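Local coordinates for protein malonate decarboxylase subunit alpha (Acinetobacter baumannii ATCC 17978, PDB 6MPR) that probably transfers acyl carrier protein from acetate to malonate, the thioester exchange that loads the substrate for malonate decarboxylation, at residues 65-70 / 178-183; 163-168 / 207-212; 171-176 / 343-348. One frame throughout, in Å; residues are numbered along the deposited sequence.

In the fold
The three contacts lie close together in space, beyond the ends of the neighbouring inner strands 61-64 and 158-163 of the parallel sheet, where the chain leaves them. Contact 1 joins the loop after strand 61-64 to the start of helix 181-189. Contact 2 packs strand 165-166 against loop 207-212, and contact 3 joins strand 172-173 and its continuation to the loop before helix 350-359. Strands 165-166 and 172-173 are neighbours in a small mixed sheet. Centres of contacts 2 and 3 are about 9 Å apart, of 1 and 3 about 13 Å, of 1 and 2 about 17 Å. Along the chain the segments run 65-70, 163-168, 171-176, 178-183, 207-212, 343-348, interleaving the contacts and tying sequence-distant loops together.

Contact 1: 65-70 / 178-183; sequences EGNNQK and TEDSPA
A type II' beta turn from Thr178 to Ser181 carries Glu179 and Asp180 against loop 65-70, the CA atoms of Asn67 and Asp180 standing 6.2 Å apart. Glu179 turns its carboxylate across the backbone of the loop and receives two successive amides. Gln69 N gives its hydrogen to Glu179 OE1 at 3.0 Å, while Lys70 N reaches Glu179 OE2 at 2.8 Å; each oxygen uses its syn lone pair. This two-pronged grip fixes the rotation of the carboxylate, and a salt bridge from Arg350 to OE1 adds a third hold. The loop follows strand 61-64 of the parallel sheet and leads into helix 73-79, so the site lies in a beta-loop-alpha connection of a Rossmann-like layered fold, facing the approach to helix 181-189. Ser181 OG joins two further side chains of the loop. It donates to Glu65 OE2 at 2.7 Å, meeting that oxygen on its syn side but 28° out of the carboxylate plane, and it accepts from Lys70 NZ at 2.9 Å. The lysine runs extended to CD, and a bend there (chi3 75°) places CE, which lies 3.5 Å from Ser181 OG. Lys70 NZ is also bonded to Ser177 O and Ala162 O, and Ser161 gives Glu65 OE2 a second partner. Asp180, whose carboxylate is bonded to Tyr147 and paired with Arg350, takes a bond through OD2 from a water at 2.6 Å, and that water accepts weakly from Asn68 N.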
loop_
_atom_site.group_PDB
_atom_site.type_symbol
_atom_site.label_atom_id
_atom_site.label_comp_id
_atom_site.label_asym_id
_atom_site.label_seq_id
_atom_site.Cartn_x
_atom_site.Cartn_y
_atom_site.Cartn_z
ATOM N N GLU A 65 9.782 -17.024 -6.088
ATOM C CA GLU A 65 10.401 -15.829 -6.657
ATOM C C GLU A 65 11.088 -16.176 -7.975
ATOM O O GLU A 65 11.936 -17.071 -8.009
ATOM C CB GLU A 65 11.425 -15.253 -5.675
ATOM C CG GLU A 65 10.832 -14.674 -4.388
ATOM C CD GLU A 65 11.904 -14.103 -3.474
ATOM O OE1 GLU A 65 13.093 -14.136 -3.845
ATOM O OE2 GLU A 65 11.565 -13.651 -2.370
ATOM N N GLY A 66 10.694 -15.521 -9.063
ATOM C CA GLY A 66 9.424 -14.819 -9.129
ATOM C C GLY A 66 9.333 -13.345 -8.760
ATOM O O GLY A 66 8.240 -12.772 -8.803
ATOM N N ASN A 67 10.434 -12.717 -8.359
ATOM C CA ASN A 67 10.476 -11.262 -8.273
ATOM C C ASN A 67 10.510 -10.687 -9.682
ATOM O O ASN A 67 10.767 -11.396 -10.657
ATOM C CB ASN A 67 11.722 -10.748 -7.538
ATOM C CG ASN A 67 11.869 -11.276 -6.130
ATOM O OD1 ASN A 67 11.235 -10.780 -5.198
ATOM N ND2 ASN A 67 12.773 -12.230 -5.951
ATOM N N ASN A 68 10.311 -9.378 -9.795
ATOM C CA ASN A 68 10.425 -8.784 -11.120
ATOM C C ASN A 68 11.827 -8.966 -11.689
ATOM O O ASN A 68 11.980 -9.213 -12.895
ATOM C CB ASN A 68 10.055 -7.307 -11.110
ATOM C CG ASN A 68 10.086 -6.704 -12.516
ATOM O OD1 ASN A 68 9.133 -6.851 -13.290
ATOM N ND2 ASN A 68 11.193 -6.060 -12.861
ATOM N N GLN A 69 12.862 -8.876 -10.849
ATOM C CA GLN A 69 14.243 -9.019 -11.300
ATOM C C GLN A 69 14.883 -10.288 -10.742
ATOM O O GLN A 69 15.155 -11.223 -11.498
ATOM C CB GLN A 69 15.040 -7.769 -10.909
ATOM C CG GLN A 69 14.454 -6.472 -11.461
ATOM C CD GLN A 69 14.862 -5.264 -10.634
ATOM O OE1 GLN A 69 14.106 -4.811 -9.772
ATOM N NE2 GLN A 69 16.046 -4.737 -10.892
ATOM N N LYS A 70 15.125 -10.353 -9.432
ATOM C CA LYS A 70 15.773 -11.517 -8.824
ATOM C C LYS A 70 14.918 -12.769 -8.975
ATOM O O LYS A 70 13.726 -12.747 -8.666
ATOM C CB LYS A 70 16.024 -11.237 -7.337
ATOM C CG LYS A 70 16.404 -12.454 -6.514
ATOM C CD LYS A 70 16.735 -12.033 -5.084
ATOM C CE LYS A 70 15.488 -11.705 -4.287
ATOM N NZ LYS A 70 15.801 -11.205 -2.900
ATOM N N THR A 178 16.867 -6.940 -2.431
ATOM C CA THR A 178 15.839 -7.281 -1.455
ATOM C C THR A 178 14.466 -7.406 -2.121
ATOM O O THR A 178 13.760 -8.402 -1.925
ATOM C CB THR A 178 15.836 -6.233 -0.341
ATOM O OG1 THR A 178 17.069 -6.324 0.408
ATOM C CG2 THR A 178 14.670 -6.462 0.602
ATOM N N GLU A 179 14.089 -6.417 -2.944
ATOM C CA GLU A 179 12.871 -6.489 -3.755
ATOM C C GLU A 179 11.638 -6.909 -2.956
ATOM O O GLU A 179 11.293 -6.254 -1.959
ATOM C CB GLU A 179 13.070 -7.443 -4.952
ATOM C CG GLU A 179 14.010 -6.856 -6.047
ATOM C CD GLU A 179 14.103 -7.739 -7.298
ATOM O OE1 GLU A 179 13.090 -7.884 -8.029
ATOM O OE2 GLU A 179 15.197 -8.293 -7.549
ATOM N N ASP A 180 10.961 -7.989 -3.404
ATOM C CA ASP A 180 9.718 -8.455 -2.791
ATOM C C ASP A 180 9.937 -9.311 -1.554
ATOM O O ASP A 180 8.965 -9.585 -0.843
ATOM C CB ASP A 180 8.864 -9.326 -3.743
ATOM C CG ASP A 180 8.845 -8.842 -5.200
ATOM O OD1 ASP A 180 9.866 -8.365 -5.723
ATOM O OD2 ASP A 180 7.794 -9.021 -5.851
ATOM N N SER A 181 11.160 -9.764 -1.290
ATOM C CA SER A 181 11.325 -10.880 -0.354
ATOM C C SER A 181 10.712 -10.635 1.023
ATOM O O SER A 181 10.029 -11.539 1.536
ATOM C CB SER A 181 12.817 -11.241 -0.267
ATOM O OG SER A 181 13.256 -11.705 -1.529
ATOM N N PRO A 182 10.887 -9.476 1.672
ATOM C CA PRO A 182 10.292 -9.323 3.013
ATOM C C PRO A 182 8.774 -9.409 2.997
ATOM O O PRO A 182 8.178 -9.947 3.936
ATOM C CB PRO A 182 10.776 -7.937 3.459
ATOM C CG PRO A 182 11.953 -7.628 2.589
ATOM C CD PRO A 182 11.611 -8.255 1.267
ATOM N N ALA A 183 8.131 -8.917 1.935
ATOM C CA ALA A 183 6.674 -8.947 1.862
ATOM C C ALA A 183 6.161 -10.354 1.600
ATOM O O ALA A 183 5.049 -10.688 2.015
ATOM C CB ALA A 183 6.165 -8.010 0.762
HETATM O O HOH W 1 8.078 -8.331 -8.357
#

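Contact 2: 163-168 / 207-212; sequences GFMADR and SELPRV
Met165 swings CG anti to its backbone N (chi1 -174°) and chi2 of 179° carries SD straight on, while Leu209 has CG anti to its carbonyl carbon (chi1 -55°). The thioether chain and the leucine branch cross each other at an oblique angle. The contact is carried by one methyl. Leu209 CD2 lies 3.4 Å from Met165 CG, tighter than ordinary van der Waals contact between carbons, and 3.6 Å from Met165 SD. The same methyl rests against the strand's backbone, with Ala166 C and Asp167 N each 4.0 Å from Leu209 CD2. Beyond it, the sulfur reaches the next residue of the loop, Met165 SD lying 4.1 Å from Pro210 CD, and comes about as near to the carbonyl oxygen of Glu208. No hydrogen bond links the segments; the join is apolar, a worked case of an extended thioether chain laid against a single leucine methyl. Asp167 flanks the leucine, but its polar end is engaged within its own turn, OD2 with Asn171 and OD1 with Gln169 N. The backbone of Phe164 and Met165 forms a classic beta bulge, both residues facing Tyr173 of the adjacent strand. The chain turns a corner at Phe164, leaving strand 158-163 of the parallel sheet for the small mixed sheet. There strand 165-166 runs between strands 172-173 and 201-202, Met165 touching Glu201 and Val203 as well. Loop 207-212, between strands 201-202 and 221-224 in the chain, packs against Met165 of this middle strand, and its Pro210 touches Tyr173 of strand 172-173.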
loop_
_atom_site.group_PDB
_atom_site.type_symbol
_atom_site.label_atom_id
_atom_site.label_comp_id
_atom_site.label_asym_id
_atom_site.label_seq_id
_atom_site.Cartn_x
_atom_site.Cartn_y
_atom_site.Cartn_z
ATOM N N GLY A 163 18.534 -15.081 -1.830
ATOM C CA GLY A 163 19.340 -14.020 -1.264
ATOM C C GLY A 163 20.807 -14.190 -1.621
ATOM O O GLY A 163 21.210 -15.172 -2.246
ATOM N N PHE A 164 21.611 -13.202 -1.221
ATOM C CA PHE A 164 23.048 -13.260 -1.485
ATOM C C PHE A 164 23.747 -14.211 -0.529
ATOM O O PHE A 164 24.585 -15.021 -0.945
ATOM C CB PHE A 164 23.673 -11.869 -1.360
ATOM C CG PHE A 164 23.429 -10.986 -2.544
ATOM C CD1 PHE A 164 24.143 -11.172 -3.722
ATOM C CD2 PHE A 164 22.502 -9.954 -2.479
ATOM C CE1 PHE A 164 23.926 -10.349 -4.818
ATOM C CE2 PHE A 164 22.274 -9.142 -3.576
ATOM C CZ PHE A 164 22.992 -9.326 -4.738
ATOM N N MET A 165 23.435 -14.113 0.761
ATOM C CA MET A 165 24.232 -14.804 1.766
ATOM C C MET A 165 23.343 -15.212 2.930
ATOM O O MET A 165 22.383 -14.513 3.268
ATOM C CB MET A 165 25.384 -13.897 2.235
ATOM C CG MET A 165 26.370 -14.541 3.164
ATOM S SD MET A 165 27.676 -13.368 3.613
ATOM C CE MET A 165 28.882 -13.716 2.327
ATOM N N ALA A 166 23.639 -16.370 3.508
ATOM C CA ALA A 166 23.014 -16.793 4.751
ATOM C C ALA A 166 24.091 -17.261 5.712
ATOM O O ALA A 166 25.146 -17.747 5.296
ATOM C CB ALA A 166 22.003 -17.925 4.548
ATOM N N ASP A 167 23.816 -17.106 7.002
ATOM C CA ASP A 167 24.619 -17.786 8.004
ATOM C C ASP A 167 23.942 -19.122 8.319
ATOM O O ASP A 167 22.919 -19.468 7.726
ATOM C CB ASP A 167 24.807 -16.903 9.236
ATOM C CG ASP A 167 23.524 -16.694 10.034
ATOM O OD1 ASP A 167 22.500 -17.367 9.787
ATOM O OD2 ASP A 167 23.549 -15.833 10.931
ATOM N N ARG A 168 24.488 -19.871 9.275
ATOM C CA ARG A 168 23.954 -21.201 9.546
ATOM C C ARG A 168 22.734 -21.184 10.460
ATOM O O ARG A 168 22.176 -22.250 10.752
ATOM C CB ARG A 168 25.047 -22.101 10.121
ATOM C CG ARG A 168 26.155 -22.356 9.121
ATOM C CD ARG A 168 27.135 -23.386 9.635
ATOM N NE ARG A 168 28.109 -23.738 8.616
ATOM C CZ ARG A 168 27.956 -24.739 7.753
ATOM N NH1 ARG A 168 26.849 -25.477 7.782
ATOM N NH2 ARG A 168 28.900 -24.988 6.855
ATOM N N SER A 207 27.774 -12.320 12.099
ATOM C CA SER A 207 28.702 -11.201 12.013
ATOM C C SER A 207 29.413 -11.115 10.666
ATOM O O SER A 207 29.985 -10.061 10.365
ATOM C CB SER A 207 29.714 -11.295 13.159
ATOM O OG SER A 207 30.513 -12.467 13.056
ATOM N N GLU A 208 29.380 -12.162 9.829
ATOM C CA GLU A 208 29.975 -11.999 8.504
ATOM C C GLU A 208 29.007 -11.406 7.487
ATOM O O GLU A 208 29.449 -10.944 6.432
ATOM C CB GLU A 208 30.519 -13.324 7.954
ATOM C CG GLU A 208 31.480 -13.102 6.764
ATOM C CD GLU A 208 32.236 -14.339 6.301
ATOM O OE1 GLU A 208 32.185 -15.383 6.988
ATOM O OE2 GLU A 208 32.900 -14.247 5.242
ATOM N N LEU A 209 27.702 -11.427 7.760
ATOM C CA LEU A 209 26.760 -10.867 6.806
ATOM C C LEU A 209 26.920 -9.352 6.759
ATOM O O LEU A 209 27.124 -8.718 7.797
ATOM C CB LEU A 209 25.316 -11.197 7.176
ATOM C CG LEU A 209 24.883 -12.643 7.387
ATOM C CD1 LEU A 209 23.388 -12.671 7.709
ATOM C CD2 LEU A 209 25.140 -13.454 6.170
ATOM N N PRO A 210 26.832 -8.748 5.581
ATOM C CA PRO A 210 26.838 -7.278 5.519
ATOM C C PRO A 210 25.754 -6.664 6.393
ATOM O O PRO A 210 26.015 -5.710 7.141
ATOM C CB PRO A 210 26.630 -7.013 4.025
ATOM C CG PRO A 210 27.305 -8.229 3.364
ATOM C CD PRO A 210 26.878 -9.372 4.250
ATOM N N ARG A 211 24.555 -7.236 6.350
ATOM C CA ARG A 211 23.490 -6.934 7.296
ATOM C C ARG A 211 22.502 -8.089 7.247
ATOM O O ARG A 211 22.550 -8.931 6.343
ATOM C CB ARG A 211 22.803 -5.612 6.959
ATOM C CG ARG A 211 22.130 -5.628 5.586
ATOM C CD ARG A 211 21.450 -4.290 5.270
ATOM N NE ARG A 211 20.672 -4.369 4.043
ATOM C CZ ARG A 211 20.968 -3.739 2.915
ATOM N NH1 ARG A 211 22.045 -2.948 2.853
ATOM N NH2 ARG A 211 20.178 -3.893 1.855
ATOM N N VAL A 212 21.571 -8.094 8.199
ATOM C CA VAL A 212 20.466 -9.044 8.207
ATOM C C VAL A 212 19.254 -8.350 7.604
ATOM O O VAL A 212 18.743 -7.377 8.170
ATOM C CB VAL A 212 20.153 -9.557 9.626
ATOM C CG1 VAL A 212 18.976 -10.520 9.573
ATOM C CG2 VAL A 212 21.379 -10.253 10.244
#

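Contact 3: 171-176 / 343-348; sequences NIYTGP and DGALRS
Ser348 OG is held by two backbone groups: it donates to Pro176 O at 2.6 Å and accepts from Glu179 N. The hydroxyl occupies the crowded position between its own backbone N and carbonyl carbon (chi1 52°), and it meets Pro176 O from above the carbonyl plane, 52° out of it. The backbone N of the same serine is buried here with no partner in the model. Pro176 also packs on Leu346, the two CB atoms 4.0 Å apart, and Pro176 CA makes a CH...O contact of 3.4 Å with Leu346 O. That carbonyl, close to the proline N that has no hydrogen to offer, accepts from Arg211 instead. The end of strand 172-173, in the small mixed sheet, and the residues after it thus meet the loop leading to helix 350-359. At the other end of the loop an Asx turn orders the chain, Asp343 OD2 accepting from Ala345 N at 3.1 Å, while the other oxygen of Asp343 pairs with Arg211. The turn puts Ala345 CB 3.4 Å from Tyr173 OH. Tyr173 and Asp343 point tip to tip, ring and carboxylate planes 83° apart, though Asp343 OD2 stays 4.0 Å from Tyr173 OH. Gly175 N, hydrogen-bonded to Asp213, lies over one face of the Tyr173 ring, toward the rim. Arg347 forms a salt bridge with Glu186 of the second subunit.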
loop_
_atom_site.group_PDB
_atom_site.type_symbol
_atom_site.label_atom_id
_atom_site.label_comp_id
_atom_site.label_asym_id
_atom_site.label_seq_id
_atom_site.Cartn_x
_atom_site.Cartn_y
_atom_site.Cartn_z
ATOM N N ASN A 171 19.711 -16.423 9.043
ATOM C CA ASN A 171 19.715 -14.995 8.731
ATOM C C ASN A 171 20.118 -14.789 7.271
ATOM O O ASN A 171 21.078 -15.397 6.799
ATOM C CB ASN A 171 20.695 -14.252 9.640
ATOM C CG ASN A 171 20.262 -14.237 11.092
ATOM O OD1 ASN A 171 19.223 -13.664 11.434
ATOM N ND2 ASN A 171 21.082 -14.829 11.963
ATOM N N ILE A 172 19.398 -13.916 6.554
ATOM C CA ILE A 172 19.619 -13.727 5.127
ATOM C C ILE A 172 20.055 -12.296 4.863
ATOM O O ILE A 172 19.451 -11.344 5.367
ATOM C CB ILE A 172 18.365 -14.043 4.277
ATOM C CG1 ILE A 172 17.676 -15.333 4.739
ATOM C CG2 ILE A 172 18.768 -14.166 2.811
ATOM C CD1 ILE A 172 18.482 -16.598 4.469
ATOM N N TYR A 173 21.074 -12.149 4.031
ATOM C CA TYR A 173 21.415 -10.871 3.418
ATOM C C TYR A 173 20.875 -10.869 1.991
ATOM O O TYR A 173 21.269 -11.717 1.182
ATOM C CB TYR A 173 22.926 -10.651 3.433
ATOM C CG TYR A 173 23.374 -9.440 2.647
ATOM C CD1 TYR A 173 22.933 -8.175 2.993
ATOM C CD2 TYR A 173 24.215 -9.568 1.544
ATOM C CE1 TYR A 173 23.325 -7.059 2.265
ATOM C CE2 TYR A 173 24.617 -8.468 0.809
ATOM C CZ TYR A 173 24.168 -7.211 1.180
ATOM O OH TYR A 173 24.550 -6.104 0.457
ATOM N N THR A 174 19.937 -9.954 1.698
ATOM C CA THR A 174 19.402 -9.797 0.347
ATOM C C THR A 174 19.884 -8.530 -0.365
ATOM O O THR A 174 19.823 -8.470 -1.601
ATOM C CB THR A 174 17.862 -9.804 0.375
ATOM O OG1 THR A 174 17.376 -8.836 1.318
ATOM C CG2 THR A 174 17.336 -11.161 0.790
ATOM N N GLY A 175 20.327 -7.514 0.379
ATOM C CA GLY A 175 21.079 -6.405 -0.179
ATOM C C GLY A 175 20.328 -5.580 -1.211
ATOM O O GLY A 175 19.124 -5.314 -1.080
ATOM N N PRO A 176 21.036 -5.157 -2.264
ATOM C CA PRO A 176 20.374 -4.366 -3.319
ATOM C C PRO A 176 19.192 -5.076 -3.951
ATOM O O PRO A 176 18.281 -4.409 -4.449
ATOM C CB PRO A 176 21.490 -4.130 -4.347
ATOM C CG PRO A 176 22.768 -4.250 -3.539
ATOM C CD PRO A 176 22.488 -5.291 -2.479
ATOM N N ASP A 343 26.125 -0.793 6.236
ATOM C CA ASP A 343 27.125 -1.573 5.517
ATOM C C ASP A 343 27.548 -0.909 4.205
ATOM O O ASP A 343 28.633 -1.211 3.689
ATOM C CB ASP A 343 26.592 -2.984 5.242
ATOM C CG ASP A 343 25.457 -3.002 4.211
ATOM O OD1 ASP A 343 24.296 -2.766 4.589
ATOM O OD2 ASP A 343 25.727 -3.253 3.015
ATOM N N GLY A 344 26.723 -0.023 3.650
ATOM C CA GLY A 344 27.040 0.683 2.422
ATOM C C GLY A 344 26.133 0.371 1.242
ATOM O O GLY A 344 26.003 1.210 0.340
ATOM N N ALA A 345 25.482 -0.789 1.213
ATOM C CA ALA A 345 24.778 -1.238 0.013
ATOM C C ALA A 345 23.300 -0.821 -0.002
ATOM O O ALA A 345 22.647 -0.706 1.042
ATOM C CB ALA A 345 24.875 -2.761 -0.117
ATOM N N LEU A 346 22.783 -0.614 -1.220
ATOM C CA LEU A 346 21.369 -0.335 -1.447
ATOM C C LEU A 346 20.464 -1.291 -0.674
ATOM O O LEU A 346 20.754 -2.484 -0.556
ATOM C CB LEU A 346 21.062 -0.458 -2.946
ATOM C CG LEU A 346 19.616 -0.306 -3.445
ATOM C CD1 LEU A 346 19.097 1.119 -3.219
ATOM C CD2 LEU A 346 19.466 -0.718 -4.932
ATOM N N ARG A 347 19.345 -0.759 -0.172
ATOM C CA ARG A 347 18.226 -1.558 0.342
ATOM C C ARG A 347 17.007 -1.208 -0.508
ATOM O O ARG A 347 16.375 -0.165 -0.308
ATOM C CB ARG A 347 17.978 -1.284 1.830
ATOM C CG ARG A 347 16.614 -1.661 2.375
ATOM C CD ARG A 347 16.539 -3.068 3.001
ATOM N NE ARG A 347 15.208 -3.276 3.584
ATOM C CZ ARG A 347 14.777 -4.395 4.169
ATOM N NH1 ARG A 347 15.572 -5.464 4.281
ATOM N NH2 ARG A 347 13.538 -4.441 4.642
ATOM N N SER A 348 16.714 -2.048 -1.495
ATOM C CA SER A 348 15.452 -1.914 -2.195
ATOM C C SER A 348 14.339 -2.512 -1.346
ATOM O O SER A 348 14.574 -3.251 -0.386
ATOM C CB SER A 348 15.504 -2.618 -3.541
ATOM O OG SER A 348 15.942 -3.947 -3.373
#